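Local coordinates for protein coronin (Toxoplasma gondii, PDB 4OZU) that probably binds actin filaments as part of a longer protein, of which this chain is the N-terminal WD40 beta-propeller domain, at residues Q296-G300 with T301-V305; A248-T252 with R253-K257; E112-G115 with T116-L119; C99-T102 with I103-W107; A324-Q327 with M328-E331. One frame throughout, in Å; residues are numbered along the deposited sequence.

Contact 1: residues Q296-G300 with T301-V305; sequences QYHGG and TLRSV
The guanidinium of Arg-303 turns one face to Thr-301, whose CB lies 3.6 Å above the plane and toward the rim, while the main-chain carbonyl of His-298 sits at its edge. NH1 of Arg-303 donates to His-298 O over 3.2 Å. That oxygen is gripped twice, because Thr-301 N reaches it from the other face of the carbonyl plane at 3.0 Å, and neither donor lies in the plane. The arginine chain is extended from CG to NE, with CG set beside its own backbone N (chi1 -58°), and this carries the guanidinium back over the turn. A water accepts weakly from NH1 and donates to OE1 of Gln-296, whose amide is further held by the main chain of Ile-12, Pro-10 and Thr-279. On the other face of the sheet the Tyr-297 ring has Leu-302 N at its edge, and CD1 of Leu-302 packs 3.9 Å from CB of Tyr-297. Val-305 CG2 lies 3.7 Å from Gln-296 N. Backbone bonds pair Gln-296 with Arg-303 and His-298 with Thr-301, the nearly straight His-298 N to Thr-301 O bond measuring 2.9 Å. Gly-299 and Gly-300, both with positive phi, form the corner. The whole is a 2:2 beta hairpin, with a two-residue loop and a type I' turn, joining the last two strands of one propeller sheet.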
# COMPACT_ATOMS: atom_id res chain seq x y z
N GLN A 296 11.45 -0.21 13.12
CA GLN A 296 11.22 -1.65 13.04
C GLN A 296 10.30 -2.10 14.15
O GLN A 296 10.54 -1.81 15.31
CB GLN A 296 12.51 -2.45 13.11
CG GLN A 296 12.25 -3.91 12.73
CD GLN A 296 13.43 -4.82 12.90
OE1 GLN A 296 14.28 -4.62 13.78
NE2 GLN A 296 13.50 -5.86 12.07
N TYR A 297 9.26 -2.82 13.75
CA TYR A 297 8.39 -3.52 14.68
C TYR A 297 8.95 -4.92 14.84
O TYR A 297 8.91 -5.72 13.91
CB TYR A 297 6.96 -3.54 14.15
CG TYR A 297 5.89 -4.05 15.10
CD1 TYR A 297 5.85 -3.65 16.42
CD2 TYR A 297 4.89 -4.89 14.64
CE1 TYR A 297 4.86 -4.11 17.27
CE2 TYR A 297 3.90 -5.36 15.47
CZ TYR A 297 3.89 -4.96 16.79
OH TYR A 297 2.89 -5.42 17.61
N HIS A 298 9.51 -5.19 16.01
CA HIS A 298 10.23 -6.44 16.25
C HIS A 298 10.02 -6.88 17.68
O HIS A 298 10.15 -6.08 18.61
CB HIS A 298 11.72 -6.25 15.97
CG HIS A 298 12.51 -7.52 16.02
ND1 HIS A 298 12.59 -8.39 14.95
CD2 HIS A 298 13.27 -8.07 17.00
CE1 HIS A 298 13.36 -9.42 15.28
NE2 HIS A 298 13.78 -9.25 16.52
N GLY A 299 9.67 -8.14 17.87
CA GLY A 299 9.44 -8.67 19.20
C GLY A 299 8.31 -7.94 19.92
O GLY A 299 8.29 -7.90 21.14
N GLY A 300 7.39 -7.36 19.15
CA GLY A 300 6.26 -6.66 19.72
C GLY A 300 6.57 -5.23 20.14
O GLY A 300 5.72 -4.55 20.72
N THR A 301 7.79 -4.79 19.85
CA THR A 301 8.25 -3.45 20.22
C THR A 301 8.57 -2.65 18.97
O THR A 301 9.15 -3.18 18.03
CB THR A 301 9.51 -3.51 21.11
OG1 THR A 301 9.28 -4.39 22.22
CG2 THR A 301 9.87 -2.13 21.62
N LEU A 302 8.22 -1.36 18.99
CA LEU A 302 8.55 -0.46 17.89
C LEU A 302 9.81 0.34 18.23
O LEU A 302 9.89 0.95 19.29
CB LEU A 302 7.38 0.49 17.61
CG LEU A 302 7.39 1.21 16.26
CD1 LEU A 302 7.32 0.23 15.09
CD2 LEU A 302 6.23 2.18 16.20
N ARG A 303 10.79 0.32 17.32
CA ARG A 303 12.05 1.02 17.52
C ARG A 303 12.39 1.90 16.33
O ARG A 303 12.28 1.47 15.19
CB ARG A 303 13.18 0.01 17.76
CG ARG A 303 12.95 -0.92 18.94
CD ARG A 303 14.17 -1.79 19.22
NE ARG A 303 13.88 -2.88 20.15
CZ ARG A 303 13.14 -3.95 19.86
NH1 ARG A 303 12.60 -4.09 18.66
NH2 ARG A 303 12.94 -4.89 20.78
N SER A 304 12.79 3.13 16.61
CA SER A 304 13.24 4.04 15.57
C SER A 304 14.54 3.51 14.98
O SER A 304 15.43 3.10 15.72
CB SER A 304 13.45 5.45 16.12
OG SER A 304 13.69 6.38 15.08
N VAL A 305 14.64 3.52 13.66
CA VAL A 305 15.86 3.09 12.99
C VAL A 305 16.57 4.28 12.35
O VAL A 305 17.67 4.64 12.76
CB VAL A 305 15.58 2.03 11.93
CG1 VAL A 305 16.87 1.67 11.17
CG2 VAL A 305 14.98 0.79 12.58
O HOH W 1 14.14 -3.61 16.47

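Contact 2: residues A248-T252 with R253-K257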
# COMPACT_ATOMS: atom_id res chain seq x y z
N ALA A 248 0.05 5.09 16.82
CA ALA A 248 -0.42 4.14 17.82
C ALA A 248 -0.44 2.73 17.26
O ALA A 248 -0.65 2.53 16.07
CB ALA A 248 -1.79 4.53 18.32
N ILE A 249 -0.20 1.77 18.16
CA ILE A 249 -0.37 0.35 17.88
C ILE A 249 -1.60 -0.13 18.65
O ILE A 249 -1.75 0.18 19.83
CB ILE A 249 0.87 -0.47 18.29
CG1 ILE A 249 2.06 -0.09 17.41
CG2 ILE A 249 0.57 -1.98 18.20
CD1 ILE A 249 3.36 -0.76 17.82
N TRP A 250 -2.47 -0.86 17.96
CA TRP A 250 -3.71 -1.36 18.53
C TRP A 250 -3.78 -2.86 18.42
O TRP A 250 -3.39 -3.44 17.41
CB TRP A 250 -4.93 -0.77 17.81
CG TRP A 250 -4.87 0.69 17.71
CD1 TRP A 250 -4.22 1.43 16.76
CD2 TRP A 250 -5.48 1.63 18.60
NE1 TRP A 250 -4.39 2.76 17.00
CE2 TRP A 250 -5.16 2.92 18.13
CE3 TRP A 250 -6.26 1.51 19.75
CZ2 TRP A 250 -5.59 4.07 18.77
CZ3 TRP A 250 -6.69 2.65 20.38
CH2 TRP A 250 -6.36 3.92 19.89
N ASP A 251 -4.31 -3.47 19.47
CA ASP A 251 -4.65 -4.88 19.50
C ASP A 251 -6.15 -5.00 19.33
O ASP A 251 -6.91 -4.58 20.20
CB ASP A 251 -4.19 -5.49 20.82
CG ASP A 251 -4.52 -6.96 20.95
OD1 ASP A 251 -5.16 -7.53 20.04
OD2 ASP A 251 -4.13 -7.56 21.98
N THR A 252 -6.59 -5.57 18.21
CA THR A 252 -8.02 -5.61 17.91
C THR A 252 -8.80 -6.54 18.84
O THR A 252 -10.03 -6.55 18.82
CB THR A 252 -8.28 -6.03 16.45
OG1 THR A 252 -7.60 -7.26 16.17
CG2 THR A 252 -7.78 -4.96 15.50
N ARG A 253 -8.08 -7.31 19.66
CA ARG A 253 -8.71 -8.17 20.65
C ARG A 253 -8.83 -7.49 22.02
O ARG A 253 -9.53 -7.98 22.92
CB ARG A 253 -7.92 -9.47 20.78
CG ARG A 253 -8.09 -10.41 19.61
CD ARG A 253 -7.53 -11.78 19.91
NE ARG A 253 -7.77 -12.71 18.80
CZ ARG A 253 -6.98 -12.85 17.74
NH1 ARG A 253 -5.86 -12.14 17.63
NH2 ARG A 253 -7.31 -13.72 16.79
N LYS A 254 -8.13 -6.37 22.17
CA LYS A 254 -8.16 -5.52 23.37
C LYS A 254 -8.17 -4.07 22.90
O LYS A 254 -7.20 -3.33 23.08
CB LYS A 254 -6.95 -5.77 24.27
CG LYS A 254 -6.79 -7.20 24.75
CD LYS A 254 -5.76 -7.25 25.88
CE LYS A 254 -5.36 -8.68 26.22
NZ LYS A 254 -4.40 -8.71 27.36
N PHE A 255 -9.29 -3.70 22.29
CA PHE A 255 -9.36 -2.56 21.38
C PHE A 255 -9.87 -1.28 22.05
O PHE A 255 -10.52 -0.47 21.41
CB PHE A 255 -10.27 -2.94 20.22
CG PHE A 255 -10.02 -2.19 18.95
CD1 PHE A 255 -8.73 -2.02 18.43
CD2 PHE A 255 -11.09 -1.69 18.23
CE1 PHE A 255 -8.53 -1.34 17.25
CE2 PHE A 255 -10.89 -1.01 17.04
CZ PHE A 255 -9.62 -0.84 16.55
N ASP A 256 -9.56 -1.11 23.33
CA ASP A 256 -10.07 0.02 24.10
C ASP A 256 -9.04 1.14 24.23
O ASP A 256 -9.39 2.30 24.46
CB ASP A 256 -10.51 -0.45 25.49
CG ASP A 256 -9.37 -1.09 26.29
OD1 ASP A 256 -8.45 -1.67 25.67
OD2 ASP A 256 -9.41 -1.01 27.53
N LYS A 257 -7.77 0.78 24.10
CA LYS A 257 -6.69 1.74 24.25
C LYS A 257 -5.50 1.24 23.47
O LYS A 257 -5.38 0.04 23.24
CB LYS A 257 -6.32 1.92 25.72
CG LYS A 257 -5.72 0.66 26.34
CD LYS A 257 -5.43 0.79 27.83
CE LYS A 257 -4.78 -0.49 28.35
NZ LYS A 257 -4.48 -0.47 29.81
O HOH W 2 -5.48 -1.94 21.47
O HOH W 3 -4.51 -9.98 19.10
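Asp-251 and Arg-253 meet through the carboxylate and the main chain: OD1 accepts from Arg-253 N at 3.0 Å, with the donor standing above the carboxylate plane. The aspartate reaches it by holding CG opposite its own backbone N (chi1 179°), which swings the carboxylate over the start of the turn. OD2 then lies 3.9 Å from CG of Lys-254, whose chain runs on extended. Arg-253 is extended too, but leads off; its NH1 meets OD1 only through a water and forms a salt bridge with Asp-231. The OD1 bond makes an Asx turn within a type I beta turn from Asp-251 to Lys-254, closed by Lys-254 N to Asp-251 O at 2.9 Å. Both lie at the end of strand 245-251 of a propeller sheet, and Trp-250 with Asp-251 is the Trp-Asp pair that commonly ends a WD40 repeat. Phe-255, with chi1 -155°, lays its ring back along the strand: CB of Trp-250 lies at the edge of this ring, 3.7 Å from CE1. The two aromatic planes are turned 70° apart, with Leu-196 and Val-210 of the neighbouring sheet touching both side chains. CZ3 of Trp-250 reaches the Lys-257 carbonyl carbon at 3.6 Å.

Contact 3: residues E112-G115 with T116-L119; sequences EVTG and TTEL
OG1 of Thr-114 is approached by two groups of Thr-116, its backbone N at 3.2 Å and its hydroxyl OG1 at 3.0 Å. The N-H bond is sound, whereas the proton between the hydroxyls is not settled. This first bond makes an ST turn inside a type I beta turn that runs from Thr-114 to Thr-117, on the surface of the propeller where the chain comes back from strand 104-108 into strand 118-119. Thr-114 places OG1 between its own N and carbonyl carbon (chi1 75°), which brings the oxygen over the turn and within range of both the Thr-116 N-H and hydroxyl. On the main chain, Thr-117 N closes the turn by donating to Thr-114 O at 3.1 Å, from well above the carbonyl plane. The reverse link is made by a side chain: Thr-114 N donates to OG1 of Thr-117. Thr-114 and Thr-117 are thereby joined by two bonds, one through the backbone and one through a hydroxyl. Thr-117 and Val-113 both rest against Ala-73 of strand 73-75, and backbone bonds from Thr-117 and Leu-119 to Lys-74 bring the chain alongside that strand. The Thr-117 oxygen takes the Thr-114 N-H at 2.9 Å and an almost linear 168°.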
# COMPACT_ATOMS: atom_id res chain seq x y z
N GLU A 112 2.91 -8.40 -23.70
CA GLU A 112 4.00 -7.46 -23.98
C GLU A 112 3.51 -6.02 -23.89
O GLU A 112 2.68 -5.58 -24.69
CB GLU A 112 4.58 -7.72 -25.37
CG GLU A 112 5.20 -9.11 -25.53
CD GLU A 112 5.43 -9.48 -26.98
OE1 GLU A 112 5.73 -8.57 -27.79
OE2 GLU A 112 5.32 -10.67 -27.32
N VAL A 113 4.02 -5.29 -22.90
CA VAL A 113 3.66 -3.89 -22.70
C VAL A 113 4.71 -2.98 -23.33
O VAL A 113 5.87 -2.96 -22.89
CB VAL A 113 3.52 -3.55 -21.21
CG1 VAL A 113 3.25 -2.07 -21.00
CG2 VAL A 113 2.40 -4.38 -20.59
N THR A 114 4.31 -2.22 -24.35
CA THR A 114 5.21 -1.30 -25.03
C THR A 114 4.68 0.13 -24.93
O THR A 114 3.63 0.36 -24.35
CB THR A 114 5.39 -1.66 -26.52
OG1 THR A 114 4.21 -1.28 -27.24
CG2 THR A 114 5.64 -3.15 -26.69
N GLY A 115 5.41 1.07 -25.52
CA GLY A 115 5.02 2.47 -25.50
C GLY A 115 3.78 2.77 -26.32
O GLY A 115 3.22 3.86 -26.22
N THR A 116 3.35 1.80 -27.13
CA THR A 116 2.17 1.97 -27.97
C THR A 116 0.97 1.19 -27.43
O THR A 116 -0.11 1.18 -28.03
CB THR A 116 2.44 1.51 -29.42
OG1 THR A 116 2.74 0.11 -29.44
CG2 THR A 116 3.59 2.29 -30.01
N THR A 117 1.16 0.54 -26.28
CA THR A 117 0.08 -0.18 -25.63
C THR A 117 -0.95 0.79 -25.06
O THR A 117 -0.59 1.74 -24.36
CB THR A 117 0.61 -1.08 -24.50
OG1 THR A 117 1.46 -2.09 -25.05
CG2 THR A 117 -0.54 -1.76 -23.75
N GLU A 118 -2.22 0.54 -25.37
CA GLU A 118 -3.32 1.36 -24.87
C GLU A 118 -4.45 0.47 -24.39
O GLU A 118 -4.96 -0.37 -25.14
CB GLU A 118 -3.81 2.31 -25.96
CG GLU A 118 -4.82 3.34 -25.48
CD GLU A 118 -5.42 4.13 -26.63
OE1 GLU A 118 -6.03 3.51 -27.53
OE2 GLU A 118 -5.27 5.37 -26.64
N LEU A 119 -4.84 0.65 -23.14
CA LEU A 119 -5.97 -0.06 -22.54
C LEU A 119 -7.15 0.88 -22.35
O LEU A 119 -7.03 1.91 -21.68
CB LEU A 119 -5.56 -0.66 -21.19
CG LEU A 119 -5.50 -2.18 -21.09
CD1 LEU A 119 -4.58 -2.78 -22.13
CD2 LEU A 119 -5.05 -2.57 -19.69

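Contact 4: residues C99-T102 with I103-W107; sequences CEDT and IVRIW
Asp-101 and Arg-105 form the tight half of the contact, facing each other end-on with two nitrogens of the guanidinium matched to the two carboxylate oxygens. NH2 binds OD2 at 2.9 Å, and NH1 binds the syn lone pair of OD1 at 3.2 Å. OD1 also accepts from Ile-103 N at 3.2 Å on its anti side, an Asx turn, and OD2 has a further partner in the hydroxyl of Thr-79. Asp-101 can do this because its CG is tucked between N and the carbonyl carbon (chi1 61°), which folds the carboxylate back toward the strand. One face of the guanidinium carries CG2 of Ile-103, 3.8 Å above its centre, and CB of Cys-99 is in plane at the edge, 3.5 Å from NH1. Residues 99-102 form a type I beta turn linking strands 94-99 and 104-108 of a predicted WD repeat; an aspartate in the tight turn between the second and third strands is a recurrent feature of WD40 repeats. Cys-99 N, though buried, reaches Ile-103 O only by a weak bond of 3.3 Å. The partly exposed side is looser: Thr-102 has positive phi, and its side chain comes no nearer to that of Ile-103 than 4.1 Å, OG1 to CG1.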
# COMPACT_ATOMS: atom_id res chain seq x y z
N CYS A 99 -11.85 5.41 -9.03
CA CYS A 99 -12.00 6.64 -9.79
C CYS A 99 -13.03 7.58 -9.16
O CYS A 99 -13.98 7.14 -8.49
CB CYS A 99 -12.41 6.30 -11.22
SG CYS A 99 -12.46 7.71 -12.34
N GLU A 100 -12.83 8.88 -9.37
CA GLU A 100 -13.76 9.89 -8.89
C GLU A 100 -15.14 9.72 -9.49
O GLU A 100 -16.11 10.25 -8.96
CB GLU A 100 -13.25 11.29 -9.19
CG GLU A 100 -12.35 11.88 -8.11
CD GLU A 100 -12.19 13.39 -8.25
OE1 GLU A 100 -12.48 13.93 -9.34
OE2 GLU A 100 -11.77 14.03 -7.26
N ASP A 101 -15.25 8.99 -10.60
CA ASP A 101 -16.56 8.80 -11.24
C ASP A 101 -17.33 7.64 -10.60
O ASP A 101 -18.36 7.20 -11.13
CB ASP A 101 -16.42 8.59 -12.75
CG ASP A 101 -15.61 7.36 -13.13
OD1 ASP A 101 -15.35 6.50 -12.26
OD2 ASP A 101 -15.23 7.26 -14.32
N THR A 102 -16.83 7.16 -9.46
CA THR A 102 -17.49 6.17 -8.59
C THR A 102 -17.29 4.72 -9.02
O THR A 102 -17.78 3.81 -8.36
CB THR A 102 -19.03 6.41 -8.45
OG1 THR A 102 -19.71 5.96 -9.63
CG2 THR A 102 -19.34 7.89 -8.18
N ILE A 103 -16.53 4.51 -10.09
CA ILE A 103 -16.34 3.18 -10.65
C ILE A 103 -14.97 2.60 -10.29
O ILE A 103 -13.95 3.29 -10.39
CB ILE A 103 -16.52 3.20 -12.18
CG1 ILE A 103 -17.96 3.61 -12.52
CG2 ILE A 103 -16.20 1.84 -12.80
CD1 ILE A 103 -18.21 3.92 -13.98
N VAL A 104 -14.96 1.34 -9.86
CA VAL A 104 -13.72 0.59 -9.70
C VAL A 104 -13.54 -0.26 -10.95
O VAL A 104 -14.44 -0.99 -11.34
CB VAL A 104 -13.71 -0.29 -8.43
CG1 VAL A 104 -12.41 -1.09 -8.33
CG2 VAL A 104 -13.90 0.55 -7.19
N ARG A 105 -12.36 -0.15 -11.57
CA ARG A 105 -12.07 -0.85 -12.82
C ARG A 105 -10.94 -1.85 -12.62
O ARG A 105 -9.92 -1.52 -12.02
CB ARG A 105 -11.70 0.16 -13.91
CG ARG A 105 -12.85 1.06 -14.32
CD ARG A 105 -12.40 2.16 -15.27
NE ARG A 105 -13.54 2.95 -15.76
CZ ARG A 105 -14.08 3.98 -15.12
NH1 ARG A 105 -13.60 4.38 -13.95
NH2 ARG A 105 -15.11 4.64 -15.66
N ILE A 106 -11.14 -3.07 -13.10
CA ILE A 106 -10.11 -4.09 -13.09
C ILE A 106 -9.51 -4.17 -14.49
O ILE A 106 -10.24 -4.29 -15.47
CB ILE A 106 -10.64 -5.48 -12.67
CG1 ILE A 106 -11.53 -5.38 -11.42
CG2 ILE A 106 -9.49 -6.44 -12.43
CD1 ILE A 106 -10.87 -4.72 -10.24
N TRP A 107 -8.19 -4.09 -14.56
CA TRP A 107 -7.48 -4.04 -15.83
C TRP A 107 -6.60 -5.27 -16.03
O TRP A 107 -6.04 -5.79 -15.07
CB TRP A 107 -6.61 -2.79 -15.88
CG TRP A 107 -7.37 -1.53 -15.73
CD1 TRP A 107 -7.49 -0.78 -14.60
CD2 TRP A 107 -8.10 -0.84 -16.75
NE1 TRP A 107 -8.25 0.34 -14.85
CE2 TRP A 107 -8.64 0.33 -16.16
CE3 TRP A 107 -8.36 -1.09 -18.10
CZ2 TRP A 107 -9.42 1.23 -16.87
CZ3 TRP A 107 -9.13 -0.19 -18.81
CH2 TRP A 107 -9.65 0.96 -18.19

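Contact 5: residues A324-Q327 with M328-E331; sequences AVDQ and MRAE
Asp-326 and Arg-329 cross at about a right angle, with carboxylate and guanidinium planes 71° apart. The contact belongs to a short 3-10 turn at residues 327-329, in the loop that leads into strand 331-339 of a propeller sheet. NE of Arg-329 points at OD2 of Asp-326 in the guanidinium plane, making a 3.1 Å salt bridge, yet it meets the carboxylate from above its plane. A bend at chi3 (-61°) turns the arginine back over the aspartate, and NH2 goes on to OE2 of Glu-331 at 3.2 Å, so three charged side chains form one network. Glu-331 reaches in with an extended chain, its CG opposite the backbone N. OE2 is held as well by Arg-334 and by the hydroxyl of Ser-348, whose oxygen also accepts from NH2 of Arg-329. The main chain tightens the same loop, because Asp-326 O accepts Arg-329 N at 3.1 Å and Glu-331 N at 3.3 Å from opposite faces of its plane. CG2 of Val-325 lies 3.3 Å from Glu-331 O. OE1 of Glu-331 uses its anti lone pair to take the Asp-326 N-H at 2.8 Å.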
# COMPACT_ATOMS: atom_id res chain seq x y z
N ALA A 324 10.66 -8.16 -5.51
CA ALA A 324 11.37 -7.36 -6.50
C ALA A 324 12.70 -6.76 -6.01
O ALA A 324 13.45 -6.20 -6.80
CB ALA A 324 10.46 -6.24 -6.99
N VAL A 325 13.00 -6.86 -4.72
CA VAL A 325 14.19 -6.19 -4.20
C VAL A 325 15.48 -6.87 -4.68
O VAL A 325 15.48 -8.04 -5.04
CB VAL A 325 14.22 -6.11 -2.65
CG1 VAL A 325 12.96 -5.42 -2.12
CG2 VAL A 325 14.41 -7.48 -2.01
N ASP A 326 16.56 -6.10 -4.66
CA ASP A 326 17.87 -6.55 -5.11
C ASP A 326 18.62 -7.17 -3.93
O ASP A 326 19.22 -6.46 -3.12
CB ASP A 326 18.64 -5.37 -5.71
CG ASP A 326 19.91 -5.80 -6.43
OD1 ASP A 326 20.42 -6.90 -6.13
OD2 ASP A 326 20.38 -5.04 -7.29
N GLN A 327 18.58 -8.49 -3.85
CA GLN A 327 19.10 -9.20 -2.70
C GLN A 327 20.61 -9.08 -2.57
O GLN A 327 21.14 -9.06 -1.46
CB GLN A 327 18.69 -10.67 -2.76
CG GLN A 327 17.21 -10.90 -2.49
CD GLN A 327 16.85 -12.37 -2.42
OE1 GLN A 327 17.16 -13.14 -3.34
NE2 GLN A 327 16.22 -12.78 -1.33
N MET A 328 21.30 -9.00 -3.70
CA MET A 328 22.76 -8.93 -3.66
C MET A 328 23.25 -7.57 -3.15
O MET A 328 24.43 -7.42 -2.83
CB MET A 328 23.33 -9.21 -5.05
CG MET A 328 23.20 -10.67 -5.46
SD MET A 328 23.89 -11.81 -4.25
CE MET A 328 25.61 -11.30 -4.22
N ARG A 329 22.35 -6.60 -3.06
CA ARG A 329 22.70 -5.28 -2.54
C ARG A 329 22.24 -5.10 -1.09
O ARG A 329 22.38 -4.02 -0.52
CB ARG A 329 22.09 -4.19 -3.42
CG ARG A 329 22.72 -4.10 -4.80
CD ARG A 329 22.44 -2.77 -5.45
NE ARG A 329 21.01 -2.55 -5.64
CZ ARG A 329 20.34 -1.47 -5.25
NH1 ARG A 329 20.95 -0.46 -4.63
NH2 ARG A 329 19.04 -1.40 -5.49
N ALA A 330 21.70 -6.16 -0.51
CA ALA A 330 21.12 -6.12 0.83
C ALA A 330 20.01 -5.08 0.88
O ALA A 330 19.77 -4.45 1.91
CB ALA A 330 22.19 -5.82 1.88
N GLU A 331 19.34 -4.90 -0.26
CA GLU A 331 18.16 -4.04 -0.32
C GLU A 331 16.97 -4.78 0.27
O GLU A 331 16.65 -5.87 -0.19
CB GLU A 331 17.87 -3.65 -1.77
CG GLU A 331 16.67 -2.71 -1.93
CD GLU A 331 16.34 -2.45 -3.38
OE1 GLU A 331 16.10 -3.43 -4.13
OE2 GLU A 331 16.30 -1.26 -3.78
O HOH W 4 19.05 -3.07 -7.85
O HOH W 5 20.37 -9.32 -6.55

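Along the chain the order is contact 4, contact 3, contact 2, contact 1, contact 5. All are local turns or loops of one beta-propeller. Contact 4 leads into strand 104-108, and contact 3 follows into strand 118-119; their centres are about 20 Å apart, and Leu-119 CD2 packs 4.0 Å from Trp-107 CE3. Contacts 1 and 2, with centres about 17 Å apart, sit on two different four-stranded sheets and meet where Tyr-297 CE1 lies 3.7 Å from Ile-249 CD1. Contacts 2 and 3 are about 46 Å apart, centre to centre, across the domain. Contact 5, about 22 Å from contact 1 between centres, introduces strand 331-339, whose sheet also pairs 343-350 with 16-25, closing the ring as in other WD40 domains.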